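Local atomic coordinates of extracellular ligand-binding receptor (Verminephrobacter eiseniae, PDB entry 4M88), a protein that probably binds an amino acid outside the cell membrane for uptake by an ABC transporter. Residues G140-G154 and L197-F210. Numbering follows the deposited sequence.
Sequences GMSKLATLYQDLPTG and LGAQGVLVIGPPPF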
loop_
_atom_site.group_PDB
_atom_site.type_symbol
_atom_site.label_atom_id
_atom_site.label_comp_id
_atom_site.label_asym_id
_atom_site.label_seq_id
_atom_site.Cartn_x
_atom_site.Cartn_y
_atom_site.Cartn_z
ATOM N N GLY A 140 26.966 -0.519 0.859
ATOM C CA GLY A 140 28.177 -1.159 0.368
ATOM C C GLY A 140 27.930 -2.508 -0.274
ATOM O O GLY A 140 28.856 -3.296 -0.459
HETATM N N MSE A 141 26.681 -2.788 -0.625
HETATM C CA MSE A 141 26.350 -4.100 -1.170
HETATM C C MSE A 141 26.638 -4.211 -2.663
HETATM O O MSE A 141 26.367 -3.283 -3.428
HETATM C CB MSE A 141 24.887 -4.445 -0.888
HETATM C CG MSE A 141 24.589 -4.525 0.587
HETATM SE SE MSE A 141 22.702 -4.797 0.972
HETATM C CE MSE A 141 22.818 -4.872 2.916
ATOM N N SER A 142 27.182 -5.358 -3.059
ATOM C CA SER A 142 27.432 -5.668 -4.458
ATOM C C SER A 142 26.676 -6.933 -4.878
ATOM O O SER A 142 26.658 -7.285 -6.054
ATOM C CB SER A 142 28.935 -5.839 -4.700
ATOM O OG SER A 142 29.469 -6.855 -3.868
ATOM N N LYS A 143 26.061 -7.622 -3.919
ATOM C CA LYS A 143 25.253 -8.792 -4.241
ATOM C C LYS A 143 23.942 -8.820 -3.461
ATOM O O LYS A 143 23.936 -8.814 -2.224
ATOM C CB LYS A 143 26.030 -10.086 -4.011
ATOM C CG LYS A 143 25.221 -11.326 -4.351
ATOM C CD LYS A 143 26.089 -12.576 -4.379
ATOM C CE LYS A 143 25.289 -13.769 -4.878
ATOM N NZ LYS A 143 26.142 -14.941 -5.209
ATOM N N LEU A 144 22.836 -8.853 -4.201
ATOM C CA LEU A 144 21.491 -8.817 -3.629
ATOM C C LEU A 144 20.711 -10.052 -4.033
ATOM O O LEU A 144 20.814 -10.502 -5.172
ATOM C CB LEU A 144 20.737 -7.602 -4.158
ATOM C CG LEU A 144 20.827 -6.284 -3.400
ATOM C CD1 LEU A 144 20.057 -5.189 -4.146
ATOM C CD2 LEU A 144 20.276 -6.459 -1.989
ATOM N N ALA A 145 19.934 -10.604 -3.107
ATOM C CA ALA A 145 18.995 -11.667 -3.444
ATOM C C ALA A 145 17.581 -11.118 -3.286
ATOM O O ALA A 145 17.347 -10.230 -2.470
ATOM C CB ALA A 145 19.190 -12.863 -2.532
ATOM N N THR A 146 16.640 -11.640 -4.065
ATOM C CA THR A 146 15.229 -11.281 -3.898
ATOM C C THR A 146 14.429 -12.558 -3.696
ATOM O O THR A 146 14.590 -13.512 -4.455
ATOM C CB THR A 146 14.662 -10.558 -5.124
ATOM O OG1 THR A 146 15.439 -9.387 -5.400
ATOM C CG2 THR A 146 13.192 -10.162 -4.891
ATOM N N LEU A 147 13.594 -12.579 -2.661
ATOM C CA LEU A 147 12.645 -13.675 -2.446
ATOM C C LEU A 147 11.277 -13.164 -2.858
ATOM O O LEU A 147 10.817 -12.167 -2.309
ATOM C CB LEU A 147 12.620 -14.062 -0.973
ATOM C CG LEU A 147 11.559 -15.085 -0.544
ATOM C CD1 LEU A 147 11.795 -16.418 -1.257
ATOM C CD2 LEU A 147 11.581 -15.293 0.969
ATOM N N TYR A 148 10.619 -13.803 -3.830
ATOM C CA TYR A 148 9.323 -13.267 -4.268
ATOM C C TYR A 148 8.275 -14.354 -4.465
ATOM O O TYR A 148 8.600 -15.482 -4.809
ATOM C CB TYR A 148 9.471 -12.401 -5.532
ATOM C CG TYR A 148 9.801 -13.176 -6.785
ATOM C CD1 TYR A 148 8.816 -13.449 -7.726
ATOM C CD2 TYR A 148 11.090 -13.630 -7.025
ATOM C CE1 TYR A 148 9.096 -14.156 -8.869
ATOM C CE2 TYR A 148 11.385 -14.344 -8.179
ATOM C CZ TYR A 148 10.374 -14.591 -9.096
ATOM O OH TYR A 148 10.631 -15.294 -10.248
ATOM N N GLN A 149 7.016 -14.018 -4.218
ATOM C CA GLN A 149 5.971 -15.031 -4.353
ATOM C C GLN A 149 5.616 -15.196 -5.822
ATOM O O GLN A 149 5.575 -14.218 -6.572
ATOM C CB GLN A 149 4.719 -14.680 -3.551
ATOM C CG GLN A 149 3.669 -15.809 -3.566
ATOM C CD GLN A 149 2.409 -15.475 -2.798
ATOM O OE1 GLN A 149 2.444 -14.748 -1.809
ATOM N NE2 GLN A 149 1.282 -16.006 -3.255
ATOM N N ASP A 150 5.351 -16.442 -6.209
ATOM C CA ASP A 150 4.985 -16.796 -7.575
ATOM C C ASP A 150 3.550 -16.364 -7.865
ATOM O O ASP A 150 2.612 -17.167 -7.821
ATOM C CB ASP A 150 5.160 -18.302 -7.787
ATOM C CG ASP A 150 4.964 -18.717 -9.230
ATOM O OD1 ASP A 150 4.867 -17.828 -10.103
ATOM O OD2 ASP A 150 4.919 -19.936 -9.488
ATOM N N LEU A 151 3.406 -15.078 -8.155
ATOM C CA LEU A 151 2.129 -14.431 -8.407
ATOM C C LEU A 151 2.449 -13.420 -9.501
ATOM O O LEU A 151 3.594 -12.980 -9.596
ATOM C CB LEU A 151 1.719 -13.683 -7.143
ATOM C CG LEU A 151 0.251 -13.432 -6.860
ATOM C CD1 LEU A 151 -0.455 -14.767 -6.795
ATOM C CD2 LEU A 151 0.096 -12.665 -5.556
ATOM N N PRO A 152 1.459 -13.044 -10.333
ATOM C CA PRO A 152 1.752 -12.044 -11.372
ATOM C C PRO A 152 2.387 -10.744 -10.855
ATOM O O PRO A 152 3.332 -10.258 -11.483
ATOM C CB PRO A 152 0.378 -11.765 -11.980
ATOM C CG PRO A 152 -0.341 -13.077 -11.846
ATOM C CD PRO A 152 0.137 -13.669 -10.529
ATOM N N THR A 153 1.886 -10.192 -9.750
ATOM C CA THR A 153 2.459 -8.964 -9.191
ATOM C C THR A 153 3.840 -9.181 -8.559
ATOM O O THR A 153 4.635 -8.239 -8.438
ATOM C CB THR A 153 1.535 -8.333 -8.149
ATOM O OG1 THR A 153 1.164 -9.319 -7.176
ATOM C CG2 THR A 153 0.290 -7.781 -8.827
ATOM N N GLY A 154 4.107 -10.415 -8.141
ATOM C CA GLY A 154 5.425 -10.779 -7.644
ATOM C C GLY A 154 6.419 -10.836 -8.784
ATOM O O GLY A 154 7.536 -10.326 -8.672
ATOM N N LEU A 197 23.618 -18.390 -1.052
ATOM C CA LEU A 197 24.052 -17.465 -2.110
ATOM C C LEU A 197 25.167 -16.486 -1.742
ATOM O O LEU A 197 25.821 -15.937 -2.625
ATOM C CB LEU A 197 22.857 -16.672 -2.641
ATOM C CG LEU A 197 21.758 -17.538 -3.240
ATOM C CD1 LEU A 197 20.671 -16.685 -3.866
ATOM C CD2 LEU A 197 22.365 -18.460 -4.258
ATOM N N GLY A 198 25.375 -16.245 -0.453
ATOM C CA GLY A 198 26.363 -15.258 -0.044
ATOM C C GLY A 198 25.960 -13.845 -0.433
ATOM O O GLY A 198 26.812 -12.992 -0.706
ATOM N N ALA A 199 24.653 -13.594 -0.460
ATOM C CA ALA A 199 24.156 -12.251 -0.718
ATOM C C ALA A 199 24.343 -11.389 0.526
ATOM O O ALA A 199 24.330 -11.899 1.649
ATOM C CB ALA A 199 22.692 -12.288 -1.125
ATOM N N GLN A 200 24.506 -10.085 0.324
ATOM C CA GLN A 200 24.702 -9.160 1.433
ATOM C C GLN A 200 23.393 -8.583 1.969
ATOM O O GLN A 200 23.356 -8.018 3.068
ATOM C CB GLN A 200 25.640 -8.039 1.004
ATOM C CG GLN A 200 27.031 -8.515 0.700
ATOM C CD GLN A 200 27.765 -7.556 -0.200
ATOM O OE1 GLN A 200 27.351 -7.331 -1.331
ATOM N NE2 GLN A 200 28.850 -6.966 0.302
ATOM N N GLY A 201 22.327 -8.730 1.197
ATOM C CA GLY A 201 21.020 -8.241 1.600
ATOM C C GLY A 201 19.967 -9.001 0.826
ATOM O O GLY A 201 20.271 -9.576 -0.230
ATOM N N VAL A 202 18.742 -9.033 1.349
ATOM C CA VAL A 202 17.661 -9.773 0.702
ATOM C C VAL A 202 16.385 -8.947 0.663
ATOM O O VAL A 202 15.920 -8.474 1.707
ATOM C CB VAL A 202 17.334 -11.094 1.442
ATOM C CG1 VAL A 202 16.318 -11.908 0.634
ATOM C CG2 VAL A 202 18.593 -11.926 1.686
ATOM N N LEU A 203 15.829 -8.780 -0.538
ATOM C CA LEU A 203 14.528 -8.142 -0.721
ATOM C C LEU A 203 13.440 -9.197 -0.678
ATOM O O LEU A 203 13.559 -10.231 -1.331
ATOM C CB LEU A 203 14.449 -7.456 -2.084
ATOM C CG LEU A 203 15.006 -6.076 -2.374
ATOM C CD1 LEU A 203 16.521 -6.103 -2.406
ATOM C CD2 LEU A 203 14.439 -5.599 -3.718
ATOM N N VAL A 204 12.363 -8.937 0.059
ATOM C CA VAL A 204 11.218 -9.849 0.054
ATOM C C VAL A 204 10.018 -9.160 -0.582
ATOM O O VAL A 204 9.620 -8.084 -0.143
ATOM C CB VAL A 204 10.892 -10.330 1.471
ATOM C CG1 VAL A 204 9.831 -11.420 1.433
ATOM C CG2 VAL A 204 12.165 -10.858 2.144
ATOM N N ILE A 205 9.460 -9.768 -1.630
ATOM C CA ILE A 205 8.379 -9.156 -2.412
ATOM C C ILE A 205 7.165 -10.064 -2.468
ATOM O O ILE A 205 7.271 -11.220 -2.870
ATOM C CB ILE A 205 8.845 -8.867 -3.861
ATOM C CG1 ILE A 205 9.949 -7.803 -3.856
ATOM C CG2 ILE A 205 7.684 -8.422 -4.740
ATOM C CD1 ILE A 205 10.382 -7.344 -5.253
ATOM N N GLY A 206 6.008 -9.553 -2.066
ATOM C CA GLY A 206 4.803 -10.357 -2.105
ATOM C C GLY A 206 3.710 -9.738 -1.265
ATOM O O GLY A 206 3.903 -8.663 -0.689
ATOM N N PRO A 207 2.551 -10.410 -1.196
ATOM C CA PRO A 207 1.454 -9.938 -0.348
ATOM C C PRO A 207 1.906 -9.968 1.098
ATOM O O PRO A 207 2.818 -10.732 1.433
ATOM C CB PRO A 207 0.355 -10.980 -0.578
ATOM C CG PRO A 207 0.689 -11.614 -1.890
ATOM C CD PRO A 207 2.185 -11.610 -1.965
ATOM N N PRO A 208 1.276 -9.151 1.953
ATOM C CA PRO A 208 1.651 -9.050 3.363
ATOM C C PRO A 208 1.924 -10.366 4.117
ATOM O O PRO A 208 2.947 -10.428 4.799
ATOM C CB PRO A 208 0.473 -8.293 3.976
ATOM C CG PRO A 208 0.011 -7.416 2.883
ATOM C CD PRO A 208 0.192 -8.215 1.609
ATOM N N PRO A 209 1.047 -11.390 4.012
ATOM C CA PRO A 209 1.389 -12.587 4.799
ATOM C C PRO A 209 2.649 -13.300 4.280
ATOM O O PRO A 209 3.347 -13.947 5.065
ATOM C CB PRO A 209 0.153 -13.482 4.648
ATOM C CG PRO A 209 -0.491 -13.042 3.363
ATOM C CD PRO A 209 -0.200 -11.565 3.241
ATOM N N PHE A 210 2.930 -13.172 2.986
ATOM C CA PHE A 210 4.138 -13.744 2.402
ATOM C C PHE A 210 5.383 -13.015 2.900
ATOM O O PHE A 210 6.424 -13.624 3.111
ATOM C CB PHE A 210 4.072 -13.684 0.872
ATOM C CG PHE A 210 5.284 -14.261 0.189
ATOM C CD1 PHE A 210 5.323 -15.606 -0.160
ATOM C CD2 PHE A 210 6.373 -13.452 -0.130
ATOM C CE1 PHE A 210 6.438 -16.140 -0.796
ATOM C CE2 PHE A 210 7.499 -13.980 -0.763
ATOM C CZ PHE A 210 7.531 -15.323 -1.100
#
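Strands 143-149 and 201-205 are neighbouring parallel strands in the C-terminal lobe of a periplasmic-binding-protein fold, with strand 174-180 flanking the first on its other edge. Five backbone hydrogen bonds form the ladder: Ala145 N to Gly201 O (3.1 Å), Leu203 N to Ala145 O, Leu147 N to Leu203 O, Ile205 N to Leu147 O and Gln149 N to Ile205 O. Before it begins, the Gln200 side chain adds to the main-chain bonding: OE1 takes Ser142 N at 2.6 Å and Lys143 N at 2.9 Å, while Gln200 N gives to Lys143 O. Met141, a selenomethionine, runs antiparallel alongside the Gln200 side chain, CE reaching Gln200 O at 3.2 Å. The fully extended Lys143 side chain runs out to Leu197 O, 2.8 Å from NZ. On one face Leu144 CD2 meets Leu203 CD1; on the other, Ala145 CB meets Ala199 CB. At the C-terminal ends, the backbone sets Gln149 CB 3.5 Å from the Phe210 ring centroid, a CH-pi contact over the face; the anti chi1 (-174°) and extended chain carry the amide on along Phe210, OE1 3.2 Å from Pro207 CD. Two N-H donors on OE1 probably set which way round the Gln200 amide lies and tie residues 142-143 to it.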